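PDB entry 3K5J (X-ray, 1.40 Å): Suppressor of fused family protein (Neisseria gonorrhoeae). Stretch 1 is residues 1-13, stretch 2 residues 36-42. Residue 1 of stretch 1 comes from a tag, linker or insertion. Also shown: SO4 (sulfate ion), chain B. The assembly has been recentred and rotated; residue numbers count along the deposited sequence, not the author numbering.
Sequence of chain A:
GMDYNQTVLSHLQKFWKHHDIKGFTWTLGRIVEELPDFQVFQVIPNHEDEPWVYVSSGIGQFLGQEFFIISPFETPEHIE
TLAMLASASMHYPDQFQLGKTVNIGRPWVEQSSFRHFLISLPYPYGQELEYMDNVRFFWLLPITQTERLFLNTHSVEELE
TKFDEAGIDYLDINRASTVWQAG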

# COMPACT_ATOMS: atom_id res chain seq x y z
N GLY A 1 -17.98 -7.35 -2.74
CA GLY A 1 -19.22 -6.91 -2.06
C GLY A 1 -19.08 -6.96 -0.55
O GLY A 1 -17.97 -7.08 -0.03
N MSE A 2 -20.21 -6.82 0.15
CA MSE A 2 -20.16 -6.74 1.60
C MSE A 2 -19.53 -7.93 2.27
O MSE A 2 -18.78 -7.77 3.23
CB MSE A 2 -21.54 -6.46 2.19
CG MSE A 2 -22.24 -5.14 1.78
SE MSE A 2 -23.78 -4.77 2.80
CE MSE A 2 -24.90 -6.25 2.24
N ASP A 3 -19.89 -9.13 1.83
CA ASP A 3 -19.33 -10.33 2.44
C ASP A 3 -17.80 -10.35 2.28
O ASP A 3 -17.07 -10.64 3.20
CB ASP A 3 -19.91 -11.63 1.85
CG ASP A 3 -21.32 -11.96 2.37
OD1 ASP A 3 -21.62 -11.61 3.51
OD2 ASP A 3 -22.07 -12.58 1.58
N TYR A 4 -17.32 -10.03 1.08
CA TYR A 4 -15.88 -10.03 0.83
C TYR A 4 -15.22 -8.97 1.73
O TYR A 4 -14.19 -9.22 2.34
CB TYR A 4 -15.57 -9.76 -0.66
CG TYR A 4 -14.09 -9.63 -0.87
CD1 TYR A 4 -13.29 -10.75 -0.98
CD2 TYR A 4 -13.46 -8.40 -0.92
CE1 TYR A 4 -11.93 -10.66 -1.09
CE2 TYR A 4 -12.09 -8.30 -1.04
CZ TYR A 4 -11.32 -9.41 -1.15
OH TYR A 4 -9.96 -9.34 -1.28
N ASN A 5 -15.78 -7.78 1.80
CA ASN A 5 -15.19 -6.73 2.61
C ASN A 5 -15.11 -7.14 4.09
O ASN A 5 -14.13 -6.81 4.79
CB ASN A 5 -15.99 -5.44 2.47
CG ASN A 5 -15.90 -4.82 1.09
OD1 ASN A 5 -14.90 -5.04 0.37
ND2 ASN A 5 -16.93 -4.09 0.70
N GLN A 6 -16.13 -7.85 4.55
CA GLN A 6 -16.13 -8.32 5.93
C GLN A 6 -15.04 -9.39 6.12
O GLN A 6 -14.43 -9.44 7.21
CB GLN A 6 -17.51 -8.81 6.36
CG GLN A 6 -17.56 -9.31 7.81
CD GLN A 6 -17.24 -8.25 8.81
OE1 GLN A 6 -17.75 -7.14 8.75
NE2 GLN A 6 -16.39 -8.59 9.78
N THR A 7 -14.78 -10.24 5.12
CA THR A 7 -13.63 -11.16 5.22
C THR A 7 -12.32 -10.40 5.37
O THR A 7 -11.50 -10.77 6.21
CB THR A 7 -13.55 -12.22 4.10
OG1 THR A 7 -13.06 -11.66 2.87
CG2 THR A 7 -14.91 -12.97 3.94
N VAL A 8 -12.14 -9.33 4.63
CA VAL A 8 -10.94 -8.51 4.75
C VAL A 8 -10.87 -7.87 6.14
O VAL A 8 -9.83 -7.93 6.82
CB VAL A 8 -10.84 -7.46 3.63
CG1 VAL A 8 -9.68 -6.46 3.86
CG2 VAL A 8 -10.74 -8.12 2.24
N LEU A 9 -11.95 -7.26 6.57
CA LEU A 9 -11.98 -6.61 7.89
C LEU A 9 -11.65 -7.60 9.00
O LEU A 9 -10.86 -7.29 9.88
CB LEU A 9 -13.35 -5.99 8.15
CG LEU A 9 -13.57 -5.31 9.51
CD1 LEU A 9 -12.49 -4.28 9.83
CD2 LEU A 9 -14.98 -4.74 9.57
N SER A 10 -12.22 -8.80 8.92
CA SER A 10 -11.95 -9.85 9.94
C SER A 10 -10.49 -10.26 9.94
O SER A 10 -9.91 -10.48 10.99
CB SER A 10 -12.82 -11.06 9.66
OG SER A 10 -14.16 -10.76 9.98
N HIS A 11 -9.90 -10.36 8.75
CA HIS A 11 -8.50 -10.68 8.59
C HIS A 11 -7.62 -9.62 9.27
O HIS A 11 -6.71 -9.92 10.05
CB HIS A 11 -8.16 -10.82 7.10
CG HIS A 11 -6.72 -11.10 6.83
ND1 HIS A 11 -6.10 -12.28 7.20
CD2 HIS A 11 -5.79 -10.35 6.20
CE1 HIS A 11 -4.84 -12.24 6.79
NE2 HIS A 11 -4.63 -11.08 6.19
N LEU A 12 -7.94 -8.36 9.02
CA LEU A 12 -7.17 -7.28 9.62
C LEU A 12 -7.38 -7.20 11.13
O LEU A 12 -6.44 -6.97 11.88
CB LEU A 12 -7.52 -5.93 8.98
CG LEU A 12 -7.39 -5.80 7.47
CD1 LEU A 12 -7.88 -4.45 6.97
CD2 LEU A 12 -5.95 -6.12 7.03
N GLN A 13 -8.62 -7.41 11.57
CA GLN A 13 -8.95 -7.33 12.99
C GLN A 13 -8.26 -8.45 13.79
O GLN A 13 -7.84 -8.24 14.96
CB GLN A 13 -10.46 -7.34 13.21
CG GLN A 13 -10.87 -6.97 14.59
CD GLN A 13 -10.51 -5.54 14.99
OE1 GLN A 13 -11.28 -4.61 14.69
NE2 GLN A 13 -9.34 -5.33 15.68
N PRO A 36 -17.51 -1.42 -7.74
CA PRO A 36 -18.57 -1.24 -6.76
C PRO A 36 -18.23 -1.90 -5.41
O PRO A 36 -17.67 -2.98 -5.38
CB PRO A 36 -19.76 -1.89 -7.42
CG PRO A 36 -19.49 -1.83 -8.88
CD PRO A 36 -18.04 -1.96 -9.01
N ASP A 37 -18.59 -1.20 -4.35
CA ASP A 37 -18.41 -1.65 -2.96
C ASP A 37 -16.96 -1.60 -2.45
O ASP A 37 -16.72 -1.97 -1.30
CB ASP A 37 -18.97 -3.05 -2.67
CG ASP A 37 -20.38 -3.19 -3.09
OD1 ASP A 37 -21.18 -2.31 -2.71
OD2 ASP A 37 -20.70 -4.20 -3.81
N PHE A 38 -16.04 -1.06 -3.23
CA PHE A 38 -14.66 -0.93 -2.77
C PHE A 38 -14.60 -0.18 -1.47
O PHE A 38 -15.27 0.85 -1.28
CB PHE A 38 -13.82 -0.19 -3.82
CG PHE A 38 -12.38 0.03 -3.42
CD1 PHE A 38 -11.46 -0.99 -3.47
CD2 PHE A 38 -11.95 1.30 -3.07
CE1 PHE A 38 -10.16 -0.79 -3.12
CE2 PHE A 38 -10.63 1.53 -2.76
CZ PHE A 38 -9.73 0.48 -2.76
N GLN A 39 -13.75 -0.65 -0.56
CA GLN A 39 -13.51 0.02 0.71
C GLN A 39 -12.02 0.27 0.95
O GLN A 39 -11.15 -0.35 0.35
CB GLN A 39 -14.04 -0.76 1.92
CG GLN A 39 -15.54 -0.88 1.96
CD GLN A 39 -16.09 -1.20 3.34
OE1 GLN A 39 -16.50 -2.32 3.60
NE2 GLN A 39 -16.01 -0.22 4.26
N VAL A 40 -11.76 1.20 1.87
CA VAL A 40 -10.44 1.31 2.51
C VAL A 40 -10.69 1.13 4.00
O VAL A 40 -11.65 1.69 4.55
CB VAL A 40 -9.75 2.66 2.21
CG1 VAL A 40 -8.51 2.92 3.09
CG2 VAL A 40 -9.38 2.68 0.70
N PHE A 41 -9.83 0.37 4.64
CA PHE A 41 -9.82 0.21 6.10
C PHE A 41 -8.62 0.91 6.68
O PHE A 41 -7.54 0.85 6.12
CB PHE A 41 -9.80 -1.28 6.50
CG PHE A 41 -11.07 -2.00 6.14
CD1 PHE A 41 -12.25 -1.69 6.80
CD2 PHE A 41 -11.10 -2.97 5.13
CE1 PHE A 41 -13.43 -2.35 6.45
CE2 PHE A 41 -12.28 -3.64 4.80
CZ PHE A 41 -13.45 -3.32 5.43
N GLN A 42 -8.83 1.61 7.80
CA GLN A 42 -7.81 2.36 8.52
C GLN A 42 -7.60 1.71 9.89
O GLN A 42 -8.54 1.70 10.72
CB GLN A 42 -8.27 3.79 8.70
CG GLN A 42 -7.37 4.70 9.48
CD GLN A 42 -8.09 5.93 9.94
OE1 GLN A 42 -9.12 5.82 10.64
NE2 GLN A 42 -7.57 7.10 9.62
S SO4 B . -19.30 -10.75 -2.30
O1 SO4 B . -18.89 -9.80 -1.27
O2 SO4 B . -18.78 -10.37 -3.60
O3 SO4 B . -18.81 -12.08 -1.90
O4 SO4 B . -20.77 -10.80 -2.38
O HOH W 1 -19.00 -6.10 -5.13

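Residues 2-13 form a helix, and residues 39-42 form a strand that runs alongside it. The two axes are nearly parallel, at 17°, and come within 10.1 Å of each other. Because the directions agree, the register advances together: G1 lies nearest D37, N5 nearest Q39, and L9 nearest F41. The helix presents N5, V8 and L12 with their CA-to-CB bonds toward the strand. L9 points sideways but still touches it. In the strand, Q39 and F41 point toward the helix, while Q42 points away, as the alternation of a strand requires.

F41 is the centre of the apolar contact and has the largest covered area of any residue here. Its chi1 is m (-67°), and its chi2 is -69°. This conformation lays the ring among N5, V8, L9 and L12. L9 CB sits over one ring face, 4.2 Å from the centroid of the F41 ring and 3.8 Å from F41 CZ, in a CH-pi contact. L9 CB is the closest atom, and L9 CD1 also comes to 4.0 Å from F41 CE1. V8, with chi1 t, brings CG1 to 3.9 Å from F41 CE2. L12, in the m, t rotamer, places CD1 3.7 Å from F41 CB. The ring also reaches the helix backbone: F41 CZ is 3.6 Å from N5 O. N5 O already accepts the helical hydrogen bond from L9 N, at 2.9 Å.

N5 makes the direct hydrogen bond between the stretches. Its chi1 is m (-67°) and its chi2 is -26°. These angles carry N5 ND2 to D37 O, at 2.9 Å with an N-H...O angle of 146°. The amide thus ties the first turn of the helix to the loop before the strand. N5 OD1 is hydrogen-bonded elsewhere in the structure, so both ends of the amide are used. N5 ND2 is 3.4 Å from Q39 OE1, but the angle is too poor for a hydrogen bond.

At the N-terminal end, G1 is a tag residue. Water 1 accepts from G1 N (2.9 Å) and donates to D37 OD2 (2.9 Å). It bridges two opposite charges that, with G1 N and D37 OD2 4.3 Å apart, are beyond salt-bridge range. D37 has chi1 m, which turns its carboxylate to this water. A sulfate, probably from the crystallisation liquor, accepts from Y4 N through O1 at 2.8 Å.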